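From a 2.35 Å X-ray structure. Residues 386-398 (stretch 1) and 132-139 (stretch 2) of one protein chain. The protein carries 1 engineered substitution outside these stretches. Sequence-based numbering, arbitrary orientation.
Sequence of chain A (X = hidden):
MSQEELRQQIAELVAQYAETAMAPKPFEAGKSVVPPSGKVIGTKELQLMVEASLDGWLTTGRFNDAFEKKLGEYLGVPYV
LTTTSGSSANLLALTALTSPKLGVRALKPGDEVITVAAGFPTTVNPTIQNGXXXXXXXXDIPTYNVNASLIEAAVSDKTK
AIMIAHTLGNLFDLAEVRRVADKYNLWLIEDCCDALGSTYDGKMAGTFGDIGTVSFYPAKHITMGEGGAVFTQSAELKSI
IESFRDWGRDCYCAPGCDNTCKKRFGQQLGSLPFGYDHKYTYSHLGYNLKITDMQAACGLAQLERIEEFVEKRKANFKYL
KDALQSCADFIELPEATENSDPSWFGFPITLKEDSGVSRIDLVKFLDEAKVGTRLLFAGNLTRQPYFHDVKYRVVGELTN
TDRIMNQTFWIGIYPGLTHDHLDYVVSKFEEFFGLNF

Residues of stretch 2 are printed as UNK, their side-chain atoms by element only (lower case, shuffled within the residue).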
# COMPACT_ATOMS: atom_id res chain seq x y z
N TYR A 386 -15.62 14.87 -4.40
CA TYR A 386 -15.69 13.47 -4.84
C TYR A 386 -16.95 12.78 -4.36
O TYR A 386 -17.23 11.67 -4.78
CB TYR A 386 -14.46 12.65 -4.41
CG TYR A 386 -14.46 12.09 -2.99
CD1 TYR A 386 -14.06 12.89 -1.90
CD2 TYR A 386 -14.82 10.77 -2.74
CE1 TYR A 386 -14.00 12.37 -0.60
CE2 TYR A 386 -14.76 10.23 -1.44
CZ TYR A 386 -14.35 11.03 -0.37
OH TYR A 386 -14.25 10.50 0.90
N PHE A 387 -17.71 13.43 -3.48
CA PHE A 387 -18.95 12.81 -3.00
C PHE A 387 -20.15 13.20 -3.86
O PHE A 387 -21.28 12.82 -3.56
CB PHE A 387 -19.23 13.22 -1.55
CG PHE A 387 -19.08 12.09 -0.57
CD1 PHE A 387 -17.82 11.69 -0.13
CD2 PHE A 387 -20.21 11.43 -0.09
CE1 PHE A 387 -17.68 10.64 0.79
CE2 PHE A 387 -20.09 10.37 0.82
CZ PHE A 387 -18.81 9.98 1.26
N HIS A 388 -19.90 13.94 -4.94
CA HIS A 388 -20.97 14.40 -5.82
C HIS A 388 -21.96 13.33 -6.27
O HIS A 388 -23.16 13.57 -6.27
CB HIS A 388 -20.37 15.08 -7.05
CG HIS A 388 -21.39 15.73 -7.94
ND1 HIS A 388 -22.26 15.02 -8.73
CD2 HIS A 388 -21.68 17.04 -8.16
CE1 HIS A 388 -23.03 15.85 -9.40
NE2 HIS A 388 -22.70 17.08 -9.07
N ASP A 389 -21.46 12.15 -6.64
CA ASP A 389 -22.33 11.08 -7.11
C ASP A 389 -22.37 9.82 -6.26
O ASP A 389 -23.04 8.86 -6.62
CB ASP A 389 -21.96 10.71 -8.55
CG ASP A 389 -22.36 11.78 -9.55
OD1 ASP A 389 -21.53 12.13 -10.42
OD2 ASP A 389 -23.51 12.27 -9.46
N VAL A 390 -21.65 9.82 -5.15
CA VAL A 390 -21.63 8.66 -4.27
C VAL A 390 -23.02 8.36 -3.68
O VAL A 390 -23.78 9.27 -3.38
CB VAL A 390 -20.64 8.87 -3.10
CG1 VAL A 390 -20.76 7.74 -2.09
CG2 VAL A 390 -19.22 8.95 -3.64
N LYS A 391 -23.34 7.09 -3.53
CA LYS A 391 -24.63 6.73 -2.96
C LYS A 391 -24.49 6.64 -1.45
O LYS A 391 -23.70 5.85 -0.93
CB LYS A 391 -25.13 5.39 -3.50
CG LYS A 391 -26.39 4.91 -2.78
CD LYS A 391 -27.14 3.79 -3.51
CE LYS A 391 -28.46 3.48 -2.78
NZ LYS A 391 -29.31 2.47 -3.47
N TYR A 392 -25.25 7.46 -0.74
CA TYR A 392 -25.21 7.47 0.72
C TYR A 392 -26.53 7.91 1.33
O TYR A 392 -27.42 8.37 0.63
CB TYR A 392 -24.10 8.40 1.22
CG TYR A 392 -24.32 9.85 0.86
CD1 TYR A 392 -23.80 10.39 -0.32
CD2 TYR A 392 -25.02 10.70 1.71
CE1 TYR A 392 -23.96 11.73 -0.63
CE2 TYR A 392 -25.19 12.05 1.41
CZ TYR A 392 -24.66 12.56 0.24
OH TYR A 392 -24.83 13.89 -0.06
N ARG A 393 -26.63 7.76 2.64
CA ARG A 393 -27.82 8.18 3.36
C ARG A 393 -27.39 8.97 4.58
O ARG A 393 -26.34 8.71 5.16
CB ARG A 393 -28.67 6.99 3.82
CG ARG A 393 -29.33 6.20 2.72
CD ARG A 393 -30.54 5.42 3.24
NE ARG A 393 -30.23 4.56 4.38
CZ ARG A 393 -30.54 4.85 5.65
NH1 ARG A 393 -31.16 5.98 5.95
NH2 ARG A 393 -30.23 3.98 6.61
N VAL A 394 -28.22 9.94 4.96
CA VAL A 394 -27.95 10.75 6.14
C VAL A 394 -29.23 10.84 6.97
O VAL A 394 -30.27 11.31 6.50
CB VAL A 394 -27.45 12.16 5.76
CG1 VAL A 394 -28.32 12.74 4.68
CG2 VAL A 394 -27.45 13.06 6.98
N VAL A 395 -29.15 10.35 8.20
CA VAL A 395 -30.29 10.36 9.11
C VAL A 395 -30.21 11.59 10.01
O VAL A 395 -29.27 11.74 10.78
CB VAL A 395 -30.30 9.10 9.99
CG1 VAL A 395 -31.45 9.17 10.98
CG2 VAL A 395 -30.42 7.86 9.11
N GLY A 396 -31.22 12.45 9.92
CA GLY A 396 -31.23 13.66 10.72
C GLY A 396 -30.48 14.74 9.99
O GLY A 396 -30.36 14.69 8.76
N GLU A 397 -29.96 15.73 10.71
CA GLU A 397 -29.21 16.80 10.08
C GLU A 397 -27.73 16.73 10.43
O GLU A 397 -27.34 16.07 11.39
CB GLU A 397 -29.77 18.17 10.48
CG GLU A 397 -30.56 18.19 11.78
CD GLU A 397 -31.93 17.56 11.63
OE1 GLU A 397 -32.68 17.98 10.71
OE2 GLU A 397 -32.26 16.65 12.42
N LEU A 398 -26.91 17.42 9.65
CA LEU A 398 -25.47 17.46 9.88
C LEU A 398 -25.06 18.87 10.31
O LEU A 398 -24.03 19.40 9.88
CB LEU A 398 -24.71 17.04 8.62
CG LEU A 398 -24.98 15.62 8.09
CD1 LEU A 398 -24.21 15.38 6.81
CD2 LEU A 398 -24.59 14.59 9.15
N UNK A 132 -20.55 -0.85 -0.57
CA UNK A 132 -21.51 -0.66 0.50
C UNK A 132 -21.99 0.79 0.51
O UNK A 132 -21.45 1.64 -0.20
c UNK A 132 -20.74 -2.72 3.69
c UNK A 132 -20.94 -1.04 1.86
c UNK A 132 -21.08 -2.51 2.22
c UNK A 132 -20.15 -3.34 1.36
N UNK A 133 -23.00 1.06 1.32
CA UNK A 133 -23.57 2.38 1.40
C UNK A 133 -23.34 3.02 2.76
O UNK A 133 -23.75 2.49 3.79
c UNK A 133 -25.31 1.68 -0.26
c UNK A 133 -26.70 1.17 -0.47
c UNK A 133 -25.09 2.32 1.11
c UNK A 133 -25.69 3.71 1.14
N UNK A 134 -22.64 4.17 2.78
CA UNK A 134 -22.36 4.89 4.02
C UNK A 134 -23.63 5.58 4.52
O UNK A 134 -24.40 6.13 3.73
c UNK A 134 -21.30 5.90 3.61
c UNK A 134 -21.88 4.75 1.66
c UNK A 134 -20.68 5.30 2.38
N UNK A 135 -23.86 5.51 5.83
CA UNK A 135 -25.01 6.15 6.46
C UNK A 135 -24.46 7.09 7.54
O UNK A 135 -23.86 6.62 8.51
c UNK A 135 -27.12 5.80 7.78
c UNK A 135 -26.46 4.16 6.03
c UNK A 135 -25.95 5.11 7.10
N UNK A 136 -24.65 8.39 7.36
CA UNK A 136 -24.12 9.37 8.32
C UNK A 136 -25.09 9.93 9.37
O UNK A 136 -26.29 10.06 9.12
c UNK A 136 -23.04 10.01 5.18
c UNK A 136 -23.53 10.58 7.58
c UNK A 136 -20.31 9.90 5.68
c UNK A 136 -21.20 10.17 6.71
c UNK A 136 -22.16 9.73 4.13
c UNK A 136 -22.57 10.23 6.47
c UNK A 136 -20.79 9.68 4.38
N UNK A 137 -24.53 10.27 10.53
CA UNK A 137 -25.27 10.91 11.62
C UNK A 137 -24.34 12.02 12.13
O UNK A 137 -23.11 11.89 12.06
c UNK A 137 -24.35 9.31 13.34
c UNK A 137 -26.61 8.92 12.32
c UNK A 137 -25.61 9.96 12.79
N UNK A 138 -24.91 13.10 12.64
CA UNK A 138 -24.13 14.24 13.11
C UNK A 138 -23.20 13.96 14.29
O UNK A 138 -23.35 12.98 15.01
c UNK A 138 -25.08 15.39 13.45
o UNK A 138 -23.58 16.99 12.53
c UNK A 138 -24.40 16.74 13.44
o UNK A 138 -24.69 17.56 14.33
N UNK A 139 -22.21 14.84 14.45
CA UNK A 139 -21.26 14.73 15.55
C UNK A 139 -21.59 15.77 16.61
O UNK A 139 -22.55 16.53 16.49
c UNK A 139 -19.81 14.98 15.07
c UNK A 139 -19.41 13.91 14.05
c UNK A 139 -19.71 16.36 14.46

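Position 132 has four side-chain carbons. The chain forks at its second carbon, after an unbranched first one. The CA-to-CB bond points away from stretch 1, and the side chain makes no contact with it. The pattern is leucine, Leu132.

Position 133 also has four carbons, but the fork is at the first. One arm is two carbons long and the other is a single methyl. The side chain lies against Lys391 and Tyr392. Such a side chain is isoleucine, Ile133. Its CG2 lies 3.6 Å from Lys391 O and 3.8 Å from Tyr392 CA. Its CD1 is 3.7 Å from Lys391 CE, so the extended lysine chain lends its aliphatic part to the contact.

Position 134 has three carbons that close a ring onto the backbone N. The ring touches Lys391 and Tyr392. This is proline, Pro134. Its CD is 3.4 Å from Lys391 O and 4.3 Å from Tyr392 CB. The ring leaves the nitrogen without a hydrogen, but the carbonyl is free to accept. Arg393 N donates to Pro134 O at 3.0 Å, the first of the three backbone hydrogen bonds between the stretches.

Position 135 has three carbons, one carrying the other two. They touch Arg393 and Val395. The residue is valine, Val135. It pairs with Arg393 in a parallel bridge, and both side chains lie on the same face of the sheet. CG1 of Val135 sits over one face of the guanidinium, 3.8 Å from Arg393 NH2. The same CG1 is 4.1 Å from Val395 CG2. Val135 CA makes a CA-H...O contact of 3.2 Å with Arg393 O.

Position 136 has one carbon followed by a ring of six carbons. The ring lies against Phe387 and Tyr392. No oxygen is attached, so it is phenylalanine, Phe136, and not tyrosine. It loses more area to stretch 1 than any other residue of stretch 2. Its side chain shares a face of the sheet with Val394. The ring turns its edge toward the face of Tyr392 in an offset edge-to-face pair, and its CE1 is 3.7 Å from Tyr392 CB. Its CZ is 3.7 Å from Phe387 CE2, where the two rings meet obliquely.

Position 137 again has one carbon carrying two others. The CA-to-CB bond points away from stretch 1, yet the side chain touches Val395. It is valine, Val137. Its CG1 is 4.4 Å from Val395 CB.

Position 138 has two carbons, the second carrying two oxygens. They touch Glu397 and Leu398. This is aspartate, Asp138. Its CB is 3.1 Å from Glu397 O, and its OD1 is 3.3 Å from Leu398 C. Both carboxylate oxygens are hydrogen-bonded outside the two stretches.

Position 139 has one carbon carrying two others and makes no contact with stretch 1. It is valine, Val139.

The contact is a short parallel pairing. Phe136 N donates to Arg393 O at 2.8 Å, and Val395 N donates to Phe136 O at 3.0 Å. With the Arg393 bond, these fix the register. Apolar packing adds to them: Phe136 meets Phe387 and Tyr392, while Val135 meets Val395. Beyond the paired residues, Leu398 CD2 packs 4.4 Å from Phe136 CB.

Stretch 2 132-139: LIPVFVDV
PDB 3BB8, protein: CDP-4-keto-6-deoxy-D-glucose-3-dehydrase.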